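Local atomic coordinates of staphylococcal enterotoxin-like toxin (Staphylococcus aureus, PDB entry 4DXF), a protein that probably binds sialylated glycans of host cells, as a staphylococcal superantigen-like protein built from an OB fold and a beta-grasp domain. Residues K39-P51 against I58-E70. Sequence-based numbering, arbitrary orientation.
Sequences KKWTTIRFMNVVP and IALVGKDDKKYGE
Asp65 OD1 is gripped twice: Arg45 NH1 bonds to it in a salt bridge of 2.8 Å, and a water that also joins Arg45 N to Leu60 O donates to it. The guanidinium and carboxylate planes are 83° apart, and NH1 reaches OD1 from above the carboxylate plane while OD1 lies in the guanidinium plane. Arg45 NH2 donates almost straight to Tyr68 O at 2.7 Å, on a lone pair of the carbonyl just past helix 64-67. With a second, weak bond from NH1 to Asp65 O, the rotation of the group is fixed, and the Leu60 CD1 methyl lies over one face, toward its rim. The bend at chi3 (63°) turns the arginine's end toward the helix. In the adjoining strands, Met47 and Ile58 form an antiparallel hydrogen-bonded pair, and Leu60 N donates to Arg45 O at 2.9 Å. Met47 runs out extended and bends at chi3, setting CE over a face of the Tyr68 ring, 3.8 Å from its centroid, a CH-pi contact. Ala59 CB packs against Ile44 CD1 (3.6 Å) and also meets Phe46 CE1. The hairpin of strands 46-49 and 56-59 lies in the OB-fold sheet between strands 33-37 and 92-99, whose Ile37 and Ile97 both touch Leu60 and Tyr68.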
# COMPACT_ATOMS: atom_id res chain seq x y z
N LYS A 39 5.84 -24.64 -7.47
CA LYS A 39 6.23 -24.63 -8.89
C LYS A 39 5.37 -23.61 -9.67
O LYS A 39 4.15 -23.54 -9.45
CB LYS A 39 5.95 -26.06 -9.40
CG LYS A 39 6.42 -26.42 -10.80
CD LYS A 39 5.85 -27.81 -11.13
CE LYS A 39 6.59 -28.88 -10.31
NZ LYS A 39 6.40 -30.27 -10.85
N LYS A 40 5.97 -22.81 -10.56
CA LYS A 40 5.16 -21.89 -11.42
C LYS A 40 4.02 -22.61 -12.19
O LYS A 40 4.23 -23.67 -12.78
CB LYS A 40 6.06 -21.12 -12.39
CG LYS A 40 5.39 -20.09 -13.33
CD LYS A 40 6.50 -19.43 -14.16
CE LYS A 40 6.00 -18.98 -15.53
NZ LYS A 40 5.23 -17.72 -15.40
N TRP A 41 2.82 -22.06 -12.16
CA TRP A 41 1.71 -22.70 -12.86
C TRP A 41 0.90 -21.74 -13.74
O TRP A 41 -0.10 -22.15 -14.33
CB TRP A 41 0.78 -23.45 -11.89
CG TRP A 41 0.25 -22.57 -10.80
CD1 TRP A 41 0.84 -22.32 -9.59
CD2 TRP A 41 -0.99 -21.82 -10.80
NE1 TRP A 41 0.05 -21.46 -8.84
CE2 TRP A 41 -1.07 -21.13 -9.56
CE3 TRP A 41 -2.04 -21.67 -11.73
CZ2 TRP A 41 -2.16 -20.30 -9.23
CZ3 TRP A 41 -3.10 -20.82 -11.41
CH2 TRP A 41 -3.16 -20.16 -10.17
N THR A 42 1.30 -20.47 -13.79
CA THR A 42 0.67 -19.51 -14.70
C THR A 42 1.62 -18.43 -15.12
O THR A 42 2.83 -18.58 -15.07
CB THR A 42 -0.68 -18.90 -14.18
OG1 THR A 42 -1.66 -19.92 -14.11
CG2 THR A 42 -1.23 -17.87 -15.14
N THR A 43 1.04 -17.32 -15.55
CA THR A 43 1.82 -16.25 -16.09
C THR A 43 2.54 -15.52 -14.97
O THR A 43 3.37 -14.65 -15.22
CB THR A 43 0.94 -15.32 -16.96
OG1 THR A 43 -0.28 -15.05 -16.27
CG2 THR A 43 0.62 -16.05 -18.31
N ILE A 44 2.23 -15.88 -13.72
CA ILE A 44 3.04 -15.37 -12.59
C ILE A 44 3.06 -16.35 -11.45
O ILE A 44 2.28 -17.28 -11.39
CB ILE A 44 2.62 -13.97 -12.03
CG1 ILE A 44 1.19 -14.01 -11.50
CG2 ILE A 44 2.94 -12.83 -13.09
CD1 ILE A 44 0.84 -12.75 -10.75
N ARG A 45 3.95 -16.04 -10.52
CA ARG A 45 4.19 -16.85 -9.35
C ARG A 45 3.56 -16.18 -8.12
O ARG A 45 3.28 -14.95 -8.13
CB ARG A 45 5.69 -16.95 -9.19
CG ARG A 45 6.29 -17.84 -10.35
CD ARG A 45 7.75 -17.71 -10.36
NE ARG A 45 8.42 -18.19 -9.15
CZ ARG A 45 9.16 -17.43 -8.32
NH1 ARG A 45 9.30 -16.11 -8.50
NH2 ARG A 45 9.74 -18.00 -7.26
N PHE A 46 3.35 -17.01 -7.10
CA PHE A 46 2.64 -16.63 -5.88
C PHE A 46 3.46 -17.06 -4.68
O PHE A 46 4.17 -18.05 -4.73
CB PHE A 46 1.26 -17.24 -5.78
CG PHE A 46 0.32 -16.80 -6.91
CD1 PHE A 46 -0.31 -15.57 -6.86
CD2 PHE A 46 0.12 -17.61 -8.02
CE1 PHE A 46 -1.16 -15.11 -7.90
CE2 PHE A 46 -0.72 -17.18 -9.08
CZ PHE A 46 -1.36 -15.94 -9.00
N MET A 47 3.39 -16.25 -3.65
CA MET A 47 3.84 -16.65 -2.30
C MET A 47 2.59 -17.03 -1.52
O MET A 47 1.66 -16.21 -1.34
CB MET A 47 4.62 -15.48 -1.62
CG MET A 47 5.05 -15.93 -0.14
SD MET A 47 5.97 -14.73 0.71
CE MET A 47 7.53 -14.75 -0.06
N ASN A 48 2.54 -18.26 -1.00
CA ASN A 48 1.40 -18.74 -0.21
C ASN A 48 1.68 -18.41 1.28
O ASN A 48 2.74 -18.72 1.80
CB ASN A 48 1.24 -20.26 -0.37
CG ASN A 48 0.78 -20.63 -1.78
OD1 ASN A 48 -0.41 -20.47 -2.11
ND2 ASN A 48 1.72 -20.96 -2.62
N VAL A 49 0.72 -17.78 1.92
CA VAL A 49 0.77 -17.54 3.38
C VAL A 49 -0.45 -18.13 4.04
O VAL A 49 -1.60 -18.02 3.54
CB VAL A 49 0.81 -16.07 3.69
CG1 VAL A 49 1.04 -15.86 5.22
CG2 VAL A 49 1.86 -15.46 2.91
N VAL A 50 -0.26 -18.78 5.21
CA VAL A 50 -1.36 -19.50 5.74
C VAL A 50 -1.49 -19.10 7.24
O VAL A 50 -1.02 -19.79 8.14
CB VAL A 50 -1.13 -21.07 5.61
CG1 VAL A 50 -2.37 -21.81 6.10
CG2 VAL A 50 -0.80 -21.47 4.15
N PRO A 51 -2.11 -17.96 7.50
CA PRO A 51 -2.16 -17.48 8.90
C PRO A 51 -3.39 -17.98 9.66
O PRO A 51 -3.42 -17.87 10.91
CB PRO A 51 -2.25 -15.96 8.69
CG PRO A 51 -3.24 -15.90 7.51
CD PRO A 51 -2.76 -17.02 6.56
N ILE A 58 -0.31 -14.68 -2.70
CA ILE A 58 0.23 -13.33 -2.84
C ILE A 58 1.01 -13.21 -4.15
O ILE A 58 2.16 -13.73 -4.33
CB ILE A 58 1.13 -12.85 -1.61
CG1 ILE A 58 0.47 -13.12 -0.23
CG2 ILE A 58 1.72 -11.35 -1.76
CD1 ILE A 58 -0.94 -12.38 -0.03
N ALA A 59 0.42 -12.48 -5.13
CA ALA A 59 1.18 -12.28 -6.36
C ALA A 59 2.57 -11.68 -6.29
O ALA A 59 2.83 -10.62 -5.68
CB ALA A 59 0.28 -11.50 -7.44
N LEU A 60 3.53 -12.35 -6.94
CA LEU A 60 4.90 -11.84 -6.98
C LEU A 60 5.11 -10.98 -8.23
O LEU A 60 5.31 -11.49 -9.34
CB LEU A 60 5.91 -12.97 -6.94
CG LEU A 60 5.66 -13.85 -5.68
CD1 LEU A 60 6.44 -15.20 -5.71
CD2 LEU A 60 6.09 -13.04 -4.42
N VAL A 61 5.02 -9.67 -8.03
CA VAL A 61 5.07 -8.71 -9.13
C VAL A 61 6.28 -7.87 -8.93
O VAL A 61 6.91 -7.90 -7.85
CB VAL A 61 3.79 -7.83 -9.20
CG1 VAL A 61 2.59 -8.68 -9.51
CG2 VAL A 61 3.62 -7.03 -7.86
N GLY A 62 6.66 -7.12 -9.98
CA GLY A 62 7.79 -6.25 -9.92
C GLY A 62 9.04 -6.95 -9.45
O GLY A 62 9.38 -8.06 -9.96
N LYS A 63 9.70 -6.34 -8.47
CA LYS A 63 10.99 -6.83 -7.95
C LYS A 63 10.89 -8.15 -7.16
O LYS A 63 11.87 -8.90 -7.07
CB LYS A 63 11.69 -5.78 -7.09
CG LYS A 63 12.33 -4.61 -7.88
CD LYS A 63 13.22 -3.74 -6.97
CE LYS A 63 13.54 -2.34 -7.56
NZ LYS A 63 12.27 -1.51 -7.76
N ASP A 64 9.69 -8.48 -6.66
CA ASP A 64 9.47 -9.70 -5.88
C ASP A 64 9.71 -11.00 -6.63
O ASP A 64 9.94 -12.02 -5.97
CB ASP A 64 8.06 -9.76 -5.28
CG ASP A 64 7.97 -8.97 -4.00
OD1 ASP A 64 9.00 -8.43 -3.52
OD2 ASP A 64 6.83 -8.87 -3.49
N ASP A 65 9.57 -10.99 -7.96
CA ASP A 65 9.65 -12.25 -8.68
C ASP A 65 11.06 -12.80 -8.61
O ASP A 65 11.22 -13.96 -8.26
CB ASP A 65 9.13 -12.19 -10.12
CG ASP A 65 9.17 -13.56 -10.79
OD1 ASP A 65 8.29 -14.42 -10.50
OD2 ASP A 65 10.08 -13.77 -11.60
N LYS A 66 12.08 -11.95 -8.79
CA LYS A 66 13.49 -12.40 -8.69
C LYS A 66 13.92 -12.51 -7.25
O LYS A 66 14.86 -13.24 -6.94
CB LYS A 66 14.47 -11.42 -9.36
CG LYS A 66 14.59 -11.52 -10.87
CD LYS A 66 15.30 -10.25 -11.42
CE LYS A 66 15.48 -10.23 -12.95
NZ LYS A 66 14.18 -10.52 -13.62
N LYS A 67 13.25 -11.77 -6.37
CA LYS A 67 13.66 -11.67 -4.98
C LYS A 67 13.40 -12.99 -4.25
O LYS A 67 14.20 -13.39 -3.40
CB LYS A 67 12.85 -10.55 -4.29
CG LYS A 67 13.31 -10.22 -2.86
CD LYS A 67 12.61 -8.93 -2.36
CE LYS A 67 12.97 -8.61 -0.92
NZ LYS A 67 12.48 -7.21 -0.51
N TYR A 68 12.29 -13.65 -4.56
CA TYR A 68 11.88 -14.87 -3.85
C TYR A 68 11.82 -16.14 -4.73
O TYR A 68 10.86 -16.32 -5.48
CB TYR A 68 10.51 -14.74 -3.17
CG TYR A 68 10.43 -13.59 -2.23
CD1 TYR A 68 10.95 -13.68 -0.95
CD2 TYR A 68 9.80 -12.40 -2.62
CE1 TYR A 68 10.86 -12.57 -0.04
CE2 TYR A 68 9.76 -11.30 -1.78
CZ TYR A 68 10.23 -11.41 -0.46
OH TYR A 68 10.18 -10.32 0.39
N GLY A 69 12.82 -17.02 -4.57
CA GLY A 69 12.84 -18.29 -5.29
C GLY A 69 11.91 -19.36 -4.75
O GLY A 69 11.31 -19.18 -3.69
N GLU A 70 11.80 -20.48 -5.47
CA GLU A 70 10.98 -21.58 -5.05
C GLU A 70 11.35 -22.02 -3.62
O GLU A 70 12.51 -22.03 -3.30
CB GLU A 70 11.21 -22.78 -6.01
CG GLU A 70 10.39 -24.00 -5.60
CD GLU A 70 10.53 -25.19 -6.54
OE1 GLU A 70 11.17 -26.18 -6.13
OE2 GLU A 70 10.02 -25.14 -7.66
O HOH W 1 5.86 -13.72 -10.65